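Local coordinates for protein insect group II chitinase (Ostrinia furnacalis, PDB 5Y2A) that probably hydrolyses chitin, as a family 18 glycoside hydrolase, through the second catalytic domain of this insect enzyme, at residues V228-I232 and Y331-L337. Numbering follows the deposited sequence.
Sequences VNYWI and YVRAMEL. With NAG (2-acetamido-2-deoxy-beta-D-glucopyranose), chain C.
V228, on helix 224-233, reaches between Y331, M335 and L337. Its CG1, placed anti to the backbone N (chi1 170°), lies 3.7 Å from L337 CD1 and also faces the methyl of M335. CG2 meets the phenol at its edge, near the ring plane, 4.0 Å from Y331 CE2. M335 bends at both chi2 and chi3: its CG sits over one face of the Y331 ring, offset toward the rim, while its CE runs on to I232 CD1 (3.7 Å) and N229 OD1 (3.8 Å). No hydrogen bond crosses between the segments. Y331 OH bonds to N225 OD1, and N229 ND2 to N225 O, so N225 ties the two polar ends together. The N229 amide, turned 82° from the phenol ring, is part of the glycan pocket, its ND2 3.5 Å from O5 of the NAG. A leucine here would probably remove the side-chain N-H that N225 O accepts and take a polar group from the side of the pocket next to O5. Past M335, E336 takes positive phi in a Schellman motif, and the chain turns L337 back toward V228. In this TIM-barrel family domain, helices 224-233 and 322-334 pack side by side, with V228 and L337 both resting on V243 of strand 241-254.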
loop_
_atom_site.group_PDB
_atom_site.type_symbol
_atom_site.label_atom_id
_atom_site.label_comp_id
_atom_site.label_asym_id
_atom_site.label_seq_id
_atom_site.Cartn_x
_atom_site.Cartn_y
_atom_site.Cartn_z
ATOM N N VAL A 228 6.812 -25.465 -12.627
ATOM C CA VAL A 228 6.330 -25.975 -13.906
ATOM C C VAL A 228 6.204 -27.490 -13.853
ATOM O O VAL A 228 5.176 -28.059 -14.241
ATOM C CB VAL A 228 7.252 -25.520 -15.052
ATOM C CG1 VAL A 228 6.896 -26.247 -16.346
ATOM C CG2 VAL A 228 7.153 -24.008 -15.253
ATOM N N ASN A 229 7.249 -28.166 -13.373
ATOM C CA ASN A 229 7.197 -29.620 -13.294
ATOM C C ASN A 229 6.139 -30.092 -12.307
ATOM O O ASN A 229 5.510 -31.136 -12.526
ATOM C CB ASN A 229 8.576 -30.169 -12.934
ATOM C CG ASN A 229 9.504 -30.191 -14.124
ATOM O OD1 ASN A 229 9.365 -31.031 -15.011
ATOM N ND2 ASN A 229 10.451 -29.259 -14.162
ATOM N N TYR A 230 5.901 -29.327 -11.239
ATOM C CA TYR A 230 4.865 -29.711 -10.286
ATOM C C TYR A 230 3.481 -29.667 -10.926
ATOM O O TYR A 230 2.677 -30.586 -10.738
ATOM C CB TYR A 230 4.915 -28.804 -9.056
ATOM C CG TYR A 230 4.146 -29.346 -7.871
ATOM C CD1 TYR A 230 4.554 -30.511 -7.225
ATOM C CD2 TYR A 230 3.004 -28.698 -7.403
ATOM C CE1 TYR A 230 3.852 -31.011 -6.140
ATOM C CE2 TYR A 230 2.296 -29.192 -6.317
ATOM C CZ TYR A 230 2.727 -30.348 -5.690
ATOM O OH TYR A 230 2.029 -30.841 -4.611
ATOM N N TRP A 231 3.188 -28.612 -11.692
ATOM C CA TRP A 231 1.915 -28.553 -12.409
ATOM C C TRP A 231 1.779 -29.712 -13.388
ATOM O O TRP A 231 0.708 -30.326 -13.492
ATOM C CB TRP A 231 1.779 -27.217 -13.140
ATOM C CG TRP A 231 1.223 -26.152 -12.266
ATOM C CD1 TRP A 231 1.917 -25.333 -11.425
ATOM C CD2 TRP A 231 -0.155 -25.814 -12.110
ATOM N NE1 TRP A 231 1.053 -24.489 -10.772
ATOM C CE2 TRP A 231 -0.226 -24.772 -11.167
ATOM C CE3 TRP A 231 -1.341 -26.297 -12.674
ATOM C CZ2 TRP A 231 -1.434 -24.206 -10.772
ATOM C CZ3 TRP A 231 -2.538 -25.721 -12.291
ATOM C CH2 TRP A 231 -2.575 -24.685 -11.349
ATOM N N ILE A 232 2.854 -30.027 -14.113
ATOM C CA ILE A 232 2.822 -31.153 -15.044
ATOM C C ILE A 232 2.548 -32.452 -14.294
ATOM O O ILE A 232 1.685 -33.247 -14.684
ATOM C CB ILE A 232 4.141 -31.235 -15.835
ATOM C CG1 ILE A 232 4.336 -29.987 -16.700
ATOM C CG2 ILE A 232 4.171 -32.503 -16.692
ATOM C CD1 ILE A 232 5.694 -29.923 -17.391
ATOM N N TYR A 331 13.316 -21.982 -22.202
ATOM C CA TYR A 331 12.815 -23.069 -21.364
ATOM C C TYR A 331 11.409 -23.480 -21.781
ATOM O O TYR A 331 11.099 -24.675 -21.874
ATOM C CB TYR A 331 12.833 -22.627 -19.903
ATOM C CG TYR A 331 12.241 -23.606 -18.914
ATOM C CD1 TYR A 331 13.022 -24.603 -18.345
ATOM C CD2 TYR A 331 10.916 -23.509 -18.519
ATOM C CE1 TYR A 331 12.493 -25.483 -17.418
ATOM C CE2 TYR A 331 10.375 -24.391 -17.595
ATOM C CZ TYR A 331 11.174 -25.377 -17.048
ATOM O OH TYR A 331 10.655 -26.258 -16.126
ATOM N N VAL A 332 10.533 -22.494 -21.998
ATOM C CA VAL A 332 9.180 -22.764 -22.481
ATOM C C VAL A 332 9.218 -23.553 -23.784
ATOM O O VAL A 332 8.469 -24.519 -23.969
ATOM C CB VAL A 332 8.412 -21.438 -22.653
ATOM C CG1 VAL A 332 7.205 -21.629 -23.576
ATOM C CG2 VAL A 332 7.978 -20.904 -21.283
ATOM N N ARG A 333 10.103 -23.167 -24.698
ATOM C CA ARG A 333 10.149 -23.861 -25.972
ATOM C C ARG A 333 10.742 -25.259 -25.819
ATOM O O ARG A 333 10.223 -26.222 -26.401
ATOM C CB ARG A 333 10.931 -23.033 -26.986
ATOM C CG ARG A 333 10.698 -23.486 -28.391
ATOM C CD ARG A 333 11.081 -22.423 -29.374
ATOM N NE ARG A 333 10.985 -22.938 -30.731
ATOM C CZ ARG A 333 11.044 -22.182 -31.820
ATOM N NH1 ARG A 333 11.199 -20.871 -31.708
ATOM N NH2 ARG A 333 10.944 -22.738 -33.018
ATOM N N ALA A 334 11.800 -25.399 -25.018
ATOM C CA ALA A 334 12.412 -26.709 -24.823
ATOM C C ALA A 334 11.457 -27.679 -24.142
ATOM O O ALA A 334 11.395 -28.857 -24.513
ATOM C CB ALA A 334 13.705 -26.573 -24.018
ATOM N N MET A 335 10.730 -27.209 -23.125
ATOM C CA MET A 335 9.722 -27.992 -22.418
ATOM C C MET A 335 8.433 -28.162 -23.209
ATOM O O MET A 335 7.535 -28.876 -22.741
ATOM C CB MET A 335 9.411 -27.333 -21.067
ATOM C CG MET A 335 10.526 -27.418 -20.042
ATOM S SD MET A 335 10.622 -29.034 -19.251
ATOM C CE MET A 335 9.170 -28.956 -18.216
ATOM N N GLU A 336 8.308 -27.510 -24.366
ATOM C CA GLU A 336 7.112 -27.600 -25.207
ATOM C C GLU A 336 5.854 -27.173 -24.447
ATOM O O GLU A 336 4.817 -27.839 -24.480
ATOM C CB GLU A 336 6.965 -29.011 -25.788
ATOM C CG GLU A 336 8.199 -29.457 -26.570
ATOM C CD GLU A 336 8.107 -30.890 -27.062
ATOM O OE1 GLU A 336 8.327 -31.117 -28.269
ATOM O OE2 GLU A 336 7.828 -31.790 -26.240
ATOM N N LEU A 337 5.946 -26.026 -23.780
ATOM C CA LEU A 337 4.837 -25.503 -22.999
ATOM C C LEU A 337 3.950 -24.644 -23.900
ATOM O O LEU A 337 4.157 -24.564 -25.111
ATOM C CB LEU A 337 5.365 -24.721 -21.797
ATOM C CG LEU A 337 6.325 -25.510 -20.902
ATOM C CD1 LEU A 337 6.812 -24.655 -19.736
ATOM C CD2 LEU A 337 5.665 -26.791 -20.400
HETATM C C1 NAG C . 14.156 -29.045 -13.236
HETATM C C2 NAG C . 15.624 -29.445 -13.159
HETATM C C3 NAG C . 15.793 -30.920 -13.529
HETATM C C4 NAG C . 14.849 -31.811 -12.727
HETATM C C5 NAG C . 13.424 -31.267 -12.786
HETATM C C6 NAG C . 12.465 -32.007 -11.880
HETATM C C7 NAG C . 17.526 -27.953 -13.573
HETATM C C8 NAG C . 18.311 -27.199 -14.604
HETATM N N2 NAG C . 16.455 -28.619 -14.020
HETATM O O3 NAG C . 17.153 -31.276 -13.300
HETATM O O4 NAG C . 14.771 -33.107 -13.314
HETATM O O5 NAG C . 13.392 -29.887 -12.397
HETATM O O6 NAG C . 12.745 -31.763 -10.507
HETATM O O7 NAG C . 17.839 -27.949 -12.390
#